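Local coordinates for protein predicted metal-dependent hydrolase of the TIM-barrel fold (Lactobacillus casei, PDB 2QPX) that binds two zinc ions in a TIM-barrel fold and is probably a hydrolase of the amidohydrolase family, its substrate unknown, at residues His269-Phe279 and Glu303-Arg312; Ile286-Ala297 and Met325-Phe333. All coordinates share one frame; numbering follows the deposited sequence. Where two conformers were deposited one is given.

Contact 1: His269-Phe279 and Glu303-Arg312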
loop_
_atom_site.group_PDB
_atom_site.type_symbol
_atom_site.label_atom_id
_atom_site.label_comp_id
_atom_site.label_asym_id
_atom_site.label_seq_id
_atom_site.Cartn_x
_atom_site.Cartn_y
_atom_site.Cartn_z
ATOM N N HIS A 269 -3.693 5.736 -4.440
ATOM C CA HIS A 269 -5.106 6.101 -4.405
ATOM C C HIS A 269 -5.703 6.197 -2.992
ATOM O O HIS A 269 -6.560 7.058 -2.780
ATOM C CB HIS A 269 -5.902 5.178 -5.331
ATOM C CG HIS A 269 -5.660 3.739 -5.064
ATOM N ND1 HIS A 269 -4.502 3.099 -5.452
ATOM C CD2 HIS A 269 -6.369 2.844 -4.321
ATOM C CE1 HIS A 269 -4.531 1.856 -4.987
ATOM N NE2 HIS A 269 -5.668 1.672 -4.316
ATOM N N ARG A 270 -5.244 5.413 -2.017
ATOM C CA ARG A 270 -5.723 5.601 -0.640
ATOM C C ARG A 270 -5.236 6.958 -0.119
ATOM O O ARG A 270 -5.914 7.647 0.604
ATOM C CB ARG A 270 -5.279 4.479 0.310
ATOM C CG ARG A 270 -6.103 3.193 0.215
ATOM C CD ARG A 270 -5.628 2.090 1.204
ATOM N NE ARG A 270 -6.644 1.020 1.370
ATOM C CZ ARG A 270 -6.384 -0.248 1.681
ATOM N NH1 ARG A 270 -5.137 -0.701 1.740
ATOM N NH2 ARG A 270 -7.381 -1.091 1.876
ATOM N N GLU A 271 -4.027 7.327 -0.483
ATOM C CA GLU A 271 -3.459 8.598 -0.049
ATOM C C GLU A 271 -4.257 9.744 -0.657
ATOM O O GLU A 271 -4.578 10.717 0.036
ATOM C CB GLU A 271 -1.954 8.685 -0.389
ATOM C CG GLU A 271 -1.016 7.795 0.422
ATOM C CD GLU A 271 -0.961 6.342 0.014
ATOM O OE1 GLU A 271 -1.630 5.891 -0.926
ATOM O OE2 GLU A 271 -0.191 5.614 0.695
ATOM N N ALA A 272 -4.575 9.649 -1.947
ATOM C CA ALA A 272 -5.350 10.676 -2.622
ATOM C C ALA A 272 -6.732 10.833 -1.996
ATOM O O ALA A 272 -7.161 11.934 -1.769
ATOM C CB ALA A 272 -5.492 10.345 -4.129
ATOM N N GLY A 273 -7.410 9.729 -1.693
ATOM C CA GLY A 273 -8.730 9.787 -1.078
ATOM C C GLY A 273 -8.693 10.360 0.322
ATOM O O GLY A 273 -9.583 11.125 0.715
ATOM N N TYR A 274 -7.674 9.987 1.086
ATOM C CA TYR A 274 -7.404 10.621 2.379
ATOM C C TYR A 274 -7.270 12.137 2.218
ATOM O O TYR A 274 -7.929 12.910 2.940
ATOM C CB TYR A 274 -6.168 10.001 3.062
ATOM C CG TYR A 274 -5.659 10.903 4.157
ATOM C CD1 TYR A 274 -6.345 11.025 5.342
ATOM C CD2 TYR A 274 -4.568 11.738 3.924
ATOM C CE1 TYR A 274 -5.932 11.958 6.296
ATOM C CE2 TYR A 274 -4.138 12.641 4.868
ATOM C CZ TYR A 274 -4.813 12.745 6.043
ATOM O OH TYR A 274 -4.398 13.667 6.982
ATOM N N LEU A 275 -6.426 12.579 1.284
ATOM C CA LEU A 275 -6.247 14.006 1.069
ATOM C C LEU A 275 -7.569 14.719 0.716
ATOM O O LEU A 275 -7.846 15.798 1.219
ATOM C CB LEU A 275 -5.185 14.303 0.026
ATOM C CG LEU A 275 -3.771 13.919 0.408
ATOM C CD1 LEU A 275 -2.919 13.956 -0.873
ATOM C CD2 LEU A 275 -3.232 14.881 1.486
ATOM N N ALA A 276 -8.423 14.053 -0.058
ATOM C CA ALA A 276 -9.710 14.600 -0.434
ATOM C C ALA A 276 -10.599 14.798 0.799
ATOM O O ALA A 276 -11.412 15.686 0.826
ATOM C CB ALA A 276 -10.392 13.722 -1.477
ATOM N N SER A 277 -10.432 13.953 1.802
ATOM C CA SER A 277 -11.207 14.004 3.032
ATOM C C SER A 277 -10.807 15.114 3.988
ATOM O O SER A 277 -11.581 15.427 4.889
ATOM C CB SER A 277 -11.175 12.646 3.759
ATOM O OG SER A 277 -10.009 12.437 4.566
ATOM N N VAL A 278 -9.618 15.700 3.808
ATOM C CA VAL A 278 -9.120 16.731 4.748
ATOM C C VAL A 278 -8.752 18.065 4.099
ATOM O O VAL A 278 -8.538 19.026 4.814
ATOM C CB VAL A 278 -7.984 16.196 5.653
ATOM C CG1 VAL A 278 -8.452 15.030 6.560
ATOM C CG2 VAL A 278 -6.758 15.768 4.813
ATOM N N PHE A 279 -8.669 18.151 2.772
ATOM C CA PHE A 279 -8.455 19.419 2.087
ATOM C C PHE A 279 -9.677 19.859 1.308
ATOM O O PHE A 279 -10.285 19.042 0.637
ATOM C CB PHE A 279 -7.243 19.346 1.107
ATOM C CG PHE A 279 -5.914 19.359 1.809
ATOM C CD1 PHE A 279 -5.342 20.565 2.186
ATOM C CD2 PHE A 279 -5.273 18.187 2.143
ATOM C CE1 PHE A 279 -4.139 20.589 2.895
ATOM C CE2 PHE A 279 -4.063 18.204 2.815
ATOM C CZ PHE A 279 -3.505 19.404 3.190
ATOM N N GLU A 303 -10.837 0.791 -2.584
ATOM C CA GLU A 303 -9.777 1.286 -1.703
ATOM C C GLU A 303 -9.729 2.825 -1.717
ATOM O O GLU A 303 -9.597 3.459 -0.670
ATOM C CB GLU A 303 -8.410 0.719 -2.105
ATOM C CG GLU A 303 -8.212 -0.764 -1.831
ATOM C CD GLU A 303 -6.993 -1.353 -2.541
ATOM O OE1 GLU A 303 -6.043 -0.598 -2.857
ATOM O OE2 GLU A 303 -6.996 -2.594 -2.806
ATOM N N ALA A 304 -9.899 3.381 -2.913
ATOM C CA ALA A 304 -9.864 4.825 -3.155
ATOM C C ALA A 304 -10.916 5.605 -2.371
ATOM O O ALA A 304 -10.679 6.747 -1.998
ATOM C CB ALA A 304 -10.002 5.112 -4.677
ATOM N N VAL A 305 -12.077 5.001 -2.148
ATOM C CA VAL A 305 -13.186 5.684 -1.474
ATOM C C VAL A 305 -13.400 5.292 -0.012
ATOM O O VAL A 305 -14.421 5.627 0.590
ATOM C CB VAL A 305 -14.501 5.510 -2.289
ATOM C CG1 VAL A 305 -14.369 6.127 -3.684
ATOM C CG2 VAL A 305 -14.974 4.057 -2.369
ATOM N N GLU A 306 -12.448 4.600 0.597
ATOM C CA GLU A 306 -12.573 4.248 2.020
ATOM C C GLU A 306 -12.766 5.472 2.912
ATOM O O GLU A 306 -13.579 5.437 3.849
ATOM C CB GLU A 306 -11.342 3.420 2.448
ATOM C CG GLU A 306 -11.384 2.032 1.891
ATOM C CD GLU A 306 -10.098 1.252 2.015
ATOM O OE1 GLU A 306 -9.051 1.828 2.375
ATOM O OE2 GLU A 306 -10.129 0.012 1.751
ATOM N N LEU A 307 -12.054 6.562 2.627
ATOM C CA LEU A 307 -12.172 7.802 3.381
ATOM C C LEU A 307 -12.669 8.983 2.582
ATOM O O LEU A 307 -13.093 9.946 3.147
ATOM C CB LEU A 307 -10.819 8.221 3.981
ATOM C CG LEU A 307 -10.175 7.297 5.009
ATOM C CD1 LEU A 307 -8.834 7.875 5.477
ATOM C CD2 LEU A 307 -11.102 7.022 6.176
ATOM N N ALA A 308 -12.587 8.952 1.261
ATOM C CA ALA A 308 -12.945 10.127 0.481
ATOM C C ALA A 308 -14.432 10.407 0.525
ATOM O O ALA A 308 -15.250 9.479 0.537
ATOM C CB ALA A 308 -12.570 9.891 -1.021
ATOM N N PRO A 309 -14.806 11.674 0.344
ATOM C CA PRO A 309 -16.201 11.941 -0.002
ATOM C C PRO A 309 -16.477 11.453 -1.430
ATOM O O PRO A 309 -15.653 11.635 -2.316
ATOM C CB PRO A 309 -16.292 13.464 0.042
ATOM C CG PRO A 309 -15.069 13.916 0.790
ATOM C CD PRO A 309 -14.039 12.921 0.409
ATOM N N TYR A 310 -17.670 10.922 -1.648
ATOM C CA TYR A 310 -18.032 10.442 -2.965
ATOM C C TYR A 310 -18.139 11.593 -3.968
ATOM O O TYR A 310 -18.031 11.371 -5.174
ATOM C CB TYR A 310 -19.362 9.635 -2.909
ATOM C CG TYR A 310 -19.186 8.276 -2.279
ATOM C CD1 TYR A 310 -18.617 7.218 -2.982
ATOM C CD2 TYR A 310 -19.632 8.011 -0.979
ATOM C CE1 TYR A 310 -18.436 5.952 -2.392
ATOM C CE2 TYR A 310 -19.460 6.769 -0.395
ATOM C CZ TYR A 310 -18.885 5.729 -1.094
ATOM O OH TYR A 310 -18.736 4.491 -0.525
ATOM N N THR A 311 -18.286 12.823 -3.451
ATOM C CA THR A 311 -18.345 14.021 -4.254
ATOM C C THR A 311 -16.968 14.602 -4.640
ATOM O O THR A 311 -16.894 15.677 -5.230
ATOM C CB THR A 311 -19.159 15.087 -3.549
ATOM O OG1 THR A 311 -18.641 15.270 -2.221
ATOM C CG2 THR A 311 -20.666 14.670 -3.533
ATOM N N ARG A 312 -15.890 13.854 -4.349
ATOM C CA ARG A 312 -14.534 14.282 -4.720
ATOM C C ARG A 312 -13.834 13.386 -5.728
ATOM O O ARG A 312 -12.776 13.766 -6.244
ATOM C CB ARG A 312 -13.667 14.404 -3.483
ATOM C CG ARG A 312 -14.101 15.549 -2.510
ATOM C CD ARG A 312 -13.969 16.948 -3.101
ATOM N NE ARG A 312 -14.113 17.914 -2.019
ATOM C CZ ARG A 312 -13.155 18.194 -1.140
ATOM N NH1 ARG A 312 -11.915 17.739 -1.326
ATOM N NH2 ARG A 312 -13.431 18.955 -0.105
#
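Arg270 and Glu306 form the salt bridge of this contact, side-on and with two bonds. Arg270 NE reaches Glu306 OE1 at 2.7 Å along a bent path, tilted from the guanidinium plane, while NH2 meets the syn lone pair of OE2 at 3.0 Å almost straight (174°). The Arg270 chain is extended from CG to NE, which carries the guanidinium to the carboxylate, and CG of Glu303 lies over one guanidinium face. Arg270 NH1 also bridges to Glu303 of the second subunit, whose Tyr266 and Arg299 bind the Glu306 carboxylate. Next to it, His269 NE2 donates to Glu303 OE1 at 2.7 Å; the oxygen lies in the ring plane, but NE2 comes on its anti side, tilted well out of the carboxylate plane. His269 CG sits between backbone N and carbonyl carbon (chi1 52°), turning the ring edge to Glu303. The same OE1 takes a salt bridge from Arg270 of the third subunit, so two donors from different chains grip it.

At the far end, Arg312 clasps one backbone oxygen end-on: NH1 lies 2.9 Å and NH2 3.2 Å from Phe279 O, both near the guanidinium plane. Asp49 of the second subunit takes NH2 as well.

Apolar packing fills the middle. Gly273 lets the backbones close to 4.5 Å between its CA and Ala308 CA, Ala276 CB faces Pro309 CD and Arg312 CB, and Leu307 CD1 touches the Tyr274 ring at its edge.

Helix 269-278 thus packs on the end of helix 297-304 and the following loop. Phe284 of strand 282-285 packs on both segments, Leu282 on Ala276, and helix 247-253 takes the Phe279 ring.

Contact 2: Ile286-Ala297 and Met325-Phe333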
loop_
_atom_site.group_PDB
_atom_site.type_symbol
_atom_site.label_atom_id
_atom_site.label_comp_id
_atom_site.label_asym_id
_atom_site.label_seq_id
_atom_site.Cartn_x
_atom_site.Cartn_y
_atom_site.Cartn_z
ATOM N N ILE A 286 -9.103 7.656 -10.821
ATOM C CA ILE A 286 -8.266 6.438 -10.965
ATOM C C ILE A 286 -8.122 6.051 -12.440
ATOM O O ILE A 286 -8.043 4.910 -12.834
ATOM C CB ILE A 286 -8.772 5.255 -10.124
ATOM C CG1 ILE A 286 -10.222 4.876 -10.508
ATOM C CG2 ILE A 286 -8.640 5.576 -8.620
ATOM C CD1 ILE A 286 -10.652 3.444 -10.059
ATOM N N SER A 287 -8.066 7.088 -13.269
ATOM C CA SER A 287 -7.781 6.974 -14.694
ATOM C C SER A 287 -6.397 6.294 -14.916
ATOM O O SER A 287 -5.548 6.263 -14.017
ATOM C CB SER A 287 -7.898 8.342 -15.329
ATOM O OG SER A 287 -6.830 9.176 -14.915
ATOM N N LEU A 288 -6.207 5.687 -16.093
ATOM C CA LEU A 288 -4.978 4.951 -16.442
ATOM C C LEU A 288 -4.853 3.584 -15.764
ATOM O O LEU A 288 -4.581 2.580 -16.431
ATOM C CB LEU A 288 -3.718 5.832 -16.242
ATOM C CG LEU A 288 -2.521 5.387 -17.113
ATOM C CD1 LEU A 288 -2.824 5.481 -18.653
ATOM C CD2 LEU A 288 -1.240 6.189 -16.743
ATOM N N LEU A 289 -5.038 3.529 -14.453
ATOM C CA LEU A 289 -5.290 2.268 -13.790
ATOM C C LEU A 289 -6.576 1.608 -14.348
ATOM O O LEU A 289 -6.546 0.411 -14.662
ATOM C CB LEU A 289 -5.363 2.458 -12.267
ATOM C CG LEU A 289 -5.597 1.187 -11.408
ATOM C CD1 LEU A 289 -7.051 0.676 -11.437
ATOM C CD2 LEU A 289 -4.640 0.022 -11.715
ATOM N N ASP A 290 -7.647 2.407 -14.543
ATOM C CA ASP A 290 -8.917 1.814 -14.756
ATOM C C ASP A 290 -8.955 1.017 -16.068
ATOM O O ASP A 290 -9.609 -0.022 -16.114
ATOM C CB ASP A 290 -10.103 2.809 -14.550
ATOM C CG ASP A 290 -10.074 4.096 -15.385
ATOM O OD1 ASP A 290 -9.211 4.264 -16.295
ATOM O OD2 ASP A 290 -11.018 4.961 -15.087
ATOM N N ASN A 291 -8.223 1.498 -17.097
ATOM C CA ASN A 291 -8.095 0.825 -18.421
ATOM C C ASN A 291 -6.832 -0.022 -18.567
ATOM O O ASN A 291 -6.885 -1.107 -19.134
ATOM C CB ASN A 291 -8.212 1.773 -19.622
ATOM C CG ASN A 291 -7.551 3.141 -19.427
ATOM O OD1 ASN A 291 -6.731 3.332 -18.531
ATOM N ND2 ASN A 291 -7.914 4.123 -20.291
ATOM N N LEU A 292 -5.696 0.455 -18.088
ATOM C CA LEU A 292 -4.434 -0.300 -18.326
ATOM C C LEU A 292 -4.148 -1.331 -17.259
ATOM O O LEU A 292 -3.258 -2.192 -17.415
ATOM C CB LEU A 292 -3.236 0.643 -18.543
ATOM C CG LEU A 292 -3.378 1.703 -19.661
ATOM C CD1 LEU A 292 -1.998 2.245 -20.045
ATOM C CD2 LEU A 292 -4.099 1.138 -20.874
ATOM N N GLY A 293 -4.925 -1.286 -16.188
ATOM C CA GLY A 293 -4.873 -2.315 -15.112
ATOM C C GLY A 293 -6.278 -2.795 -14.848
ATOM O O GLY A 293 -6.805 -2.723 -13.693
ATOM N N PRO A 294 -6.920 -3.311 -15.895
ATOM C CA PRO A 294 -8.367 -3.507 -15.831
ATOM C C PRO A 294 -8.845 -4.486 -14.757
ATOM O O PRO A 294 -9.943 -4.282 -14.186
ATOM C CB PRO A 294 -8.708 -3.968 -17.265
ATOM C CG PRO A 294 -7.472 -4.587 -17.752
ATOM C CD PRO A 294 -6.387 -3.743 -17.206
ATOM N N SER A 295 -8.070 -5.518 -14.420
ATOM C CA SER A 295 -8.496 -6.406 -13.294
ATOM C C SER A 295 -8.468 -5.726 -11.910
ATOM O O SER A 295 -9.016 -6.250 -10.921
ATOM C CB SER A 295 -7.672 -7.688 -13.258
ATOM O OG SER A 295 -6.326 -7.434 -12.831
ATOM N N GLY A 296 -7.804 -4.570 -11.809
ATOM C CA GLY A 296 -7.702 -3.865 -10.528
ATOM C C GLY A 296 -8.712 -2.756 -10.316
ATOM O O GLY A 296 -8.798 -2.221 -9.230
ATOM N N ALA A 297 -9.492 -2.414 -11.337
ATOM C CA ALA A 297 -10.375 -1.250 -11.269
ATOM C C ALA A 297 -11.372 -1.322 -10.078
ATOM O O ALA A 297 -11.558 -0.343 -9.384
ATOM C CB ALA A 297 -11.119 -1.075 -12.632
HETATM N N MSE A 325 -9.445 2.334 -25.896
HETATM C CA MSE A 325 -8.874 2.670 -24.612
HETATM C C MSE A 325 -9.884 3.486 -23.814
HETATM O O MSE A 325 -9.974 3.341 -22.596
HETATM C CB MSE A 325 -7.553 3.412 -24.769
HETATM C CG MSE A 325 -6.819 3.724 -23.454
HETATM SE SE MSE A 325 -5.035 4.359 -23.751
HETATM C CE MSE A 325 -4.525 4.650 -21.868
ATOM N N TYR A 326 -10.623 4.381 -24.497
ATOM C CA TYR A 326 -11.706 5.075 -23.842
ATOM C C TYR A 326 -12.795 4.099 -23.351
ATOM O O TYR A 326 -13.279 4.179 -22.187
ATOM C CB TYR A 326 -12.355 6.065 -24.817
ATOM C CG TYR A 326 -11.582 7.378 -25.009
ATOM C CD1 TYR A 326 -10.585 7.514 -25.957
ATOM C CD2 TYR A 326 -11.859 8.481 -24.191
ATOM C CE1 TYR A 326 -9.908 8.711 -26.102
ATOM C CE2 TYR A 326 -11.198 9.688 -24.341
ATOM C CZ TYR A 326 -10.242 9.798 -25.303
ATOM O OH TYR A 326 -9.621 11.012 -25.424
ATOM N N GLY A 327 -13.216 3.209 -24.245
ATOM C CA GLY A 327 -14.256 2.239 -23.910
ATOM C C GLY A 327 -13.898 1.342 -22.745
ATOM O O GLY A 327 -14.757 1.066 -21.889
ATOM N N LEU A 328 -12.667 0.842 -22.732
ATOM C CA LEU A 328 -12.267 -0.070 -21.645
ATOM C C LEU A 328 -12.292 0.620 -20.279
ATOM O O LEU A 328 -12.763 0.065 -19.292
ATOM C CB LEU A 328 -10.920 -0.735 -21.895
ATOM C CG LEU A 328 -10.502 -1.831 -20.903
ATOM C CD1 LEU A 328 -11.524 -2.920 -20.869
ATOM C CD2 LEU A 328 -9.119 -2.393 -21.284
ATOM N N ALA A 329 -11.858 1.880 -20.248
ATOM C CA ALA A 329 -11.904 2.669 -19.030
ATOM C C ALA A 329 -13.322 2.788 -18.555
ATOM O O ALA A 329 -13.621 2.600 -17.371
ATOM C CB ALA A 329 -11.278 4.102 -19.257
ATOM N N ALA A 330 -14.204 3.160 -19.476
ATOM C CA ALA A 330 -15.632 3.297 -19.140
ATOM C C ALA A 330 -16.256 1.991 -18.624
ATOM O O ALA A 330 -16.985 1.972 -17.610
ATOM C CB ALA A 330 -16.404 3.852 -20.361
ATOM N N ARG A 331 -15.964 0.908 -19.306
ATOM C CA ARG A 331 -16.535 -0.379 -18.921
ATOM C C ARG A 331 -16.054 -0.800 -17.542
ATOM O O ARG A 331 -16.874 -1.202 -16.696
ATOM C CB ARG A 331 -16.223 -1.475 -19.931
ATOM C CG ARG A 331 -16.898 -2.780 -19.511
ATOM C CD ARG A 331 -16.961 -3.763 -20.643
ATOM N NE ARG A 331 -17.971 -3.377 -21.618
ATOM C CZ ARG A 331 -18.074 -3.898 -22.838
ATOM N NH1 ARG A 331 -17.227 -4.831 -23.246
ATOM N NH2 ARG A 331 -19.030 -3.479 -23.644
ATOM N N GLN A 332 -14.752 -0.684 -17.297
ATOM C CA GLN A 332 -14.225 -1.152 -16.011
ATOM C C GLN A 332 -14.672 -0.244 -14.872
ATOM O O GLN A 332 -14.945 -0.708 -13.758
ATOM C CB GLN A 332 -12.698 -1.264 -16.021
ATOM C CG GLN A 332 -12.168 -2.240 -17.065
ATOM C CD GLN A 332 -12.801 -3.611 -17.024
ATOM O OE1 GLN A 332 -13.747 -3.863 -17.760
ATOM N NE2 GLN A 332 -12.347 -4.477 -16.094
ATOM N N PHE A 333 -14.720 1.056 -15.110
ATOM C CA PHE A 333 -15.173 1.993 -14.096
ATOM C C PHE A 333 -16.669 1.804 -13.778
ATOM O O PHE A 333 -17.064 1.763 -12.617
ATOM C CB PHE A 333 -14.865 3.420 -14.527
ATOM C CG PHE A 333 -14.980 4.440 -13.417
ATOM C CD1 PHE A 333 -13.929 4.634 -12.516
ATOM C CD2 PHE A 333 -16.105 5.194 -13.266
ATOM C CE1 PHE A 333 -14.010 5.564 -11.520
ATOM C CE2 PHE A 333 -16.201 6.151 -12.251
ATOM C CZ PHE A 333 -15.161 6.346 -11.397
#
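In the TIM-barrel fold, the loop after strand 282-285 and its short helix 289-292 pack here against helix 323-342, close to the zinc site. Two side-chain amides tie the segments together, each donating to a backbone carbonyl. Asn291 ND2 meets Met325 O at 3.2 Å in a nearly straight bond (175°); Met325 O lies in the Asn291 amide plane, while ND2 stands above the carbonyl plane. ND2 also donates to Ser317 O, outside the pair. Gln332 NE2 reaches Pro294 O at 3.1 Å, again from above the carbonyl plane. The Gln332 chain folds at its second torsion (chi2 -52°), which brings the amide back alongside Pro294 CB while its CB rests on Ala297 CB.

Between these bonds Ala329 CB packs against the Asn291 amide, nearest to ND2. Selenomethionine Met325 stretches out fully from a CG anti to the backbone N (chi1 -176°), and its CE touches both Leu288 CD1 and Leu292 CD2, 3.7 Å from each. Leu328 CD2 lies 3.4 Å from Asn291 O. At the other end, in the conformer described, one of two, Ile286 CG1 lies at the edge of the Phe333 ring.

Asn291 ND2 thus serves two carbonyls, whereas the buried Asp290 O has no polar partner in the model and is covered by the Gln332 chain, 3.3 Å from its CB. Both acceptors across the contact lie in the plane of the amide that donates to them, yet each is met off its lone pairs, so the two bonds are straight for the donor but probably less than ideal for the carbonyl.

The two contacts interlock along the chain: 269-279 is followed by 286-297, then 303-312 and 325-333. Their centres are 19 Å apart, yet they touch through Ile286, whose CG2, in the conformer described, lies 4.2 Å from Ala304 CB and 4.3 Å from His269 CB. Contact 2 comes closer to the metal site, through Leu288: its side chain is about 5 Å from a zinc ion and about 3 Å from that of the zinc ligand Asp318. Contact 1 lies farther out, with the His269 side chain about 14 Å from a zinc ion and about 8 Å from that of His264. Contact 1 also faces the second subunit, and both contacts touch the third.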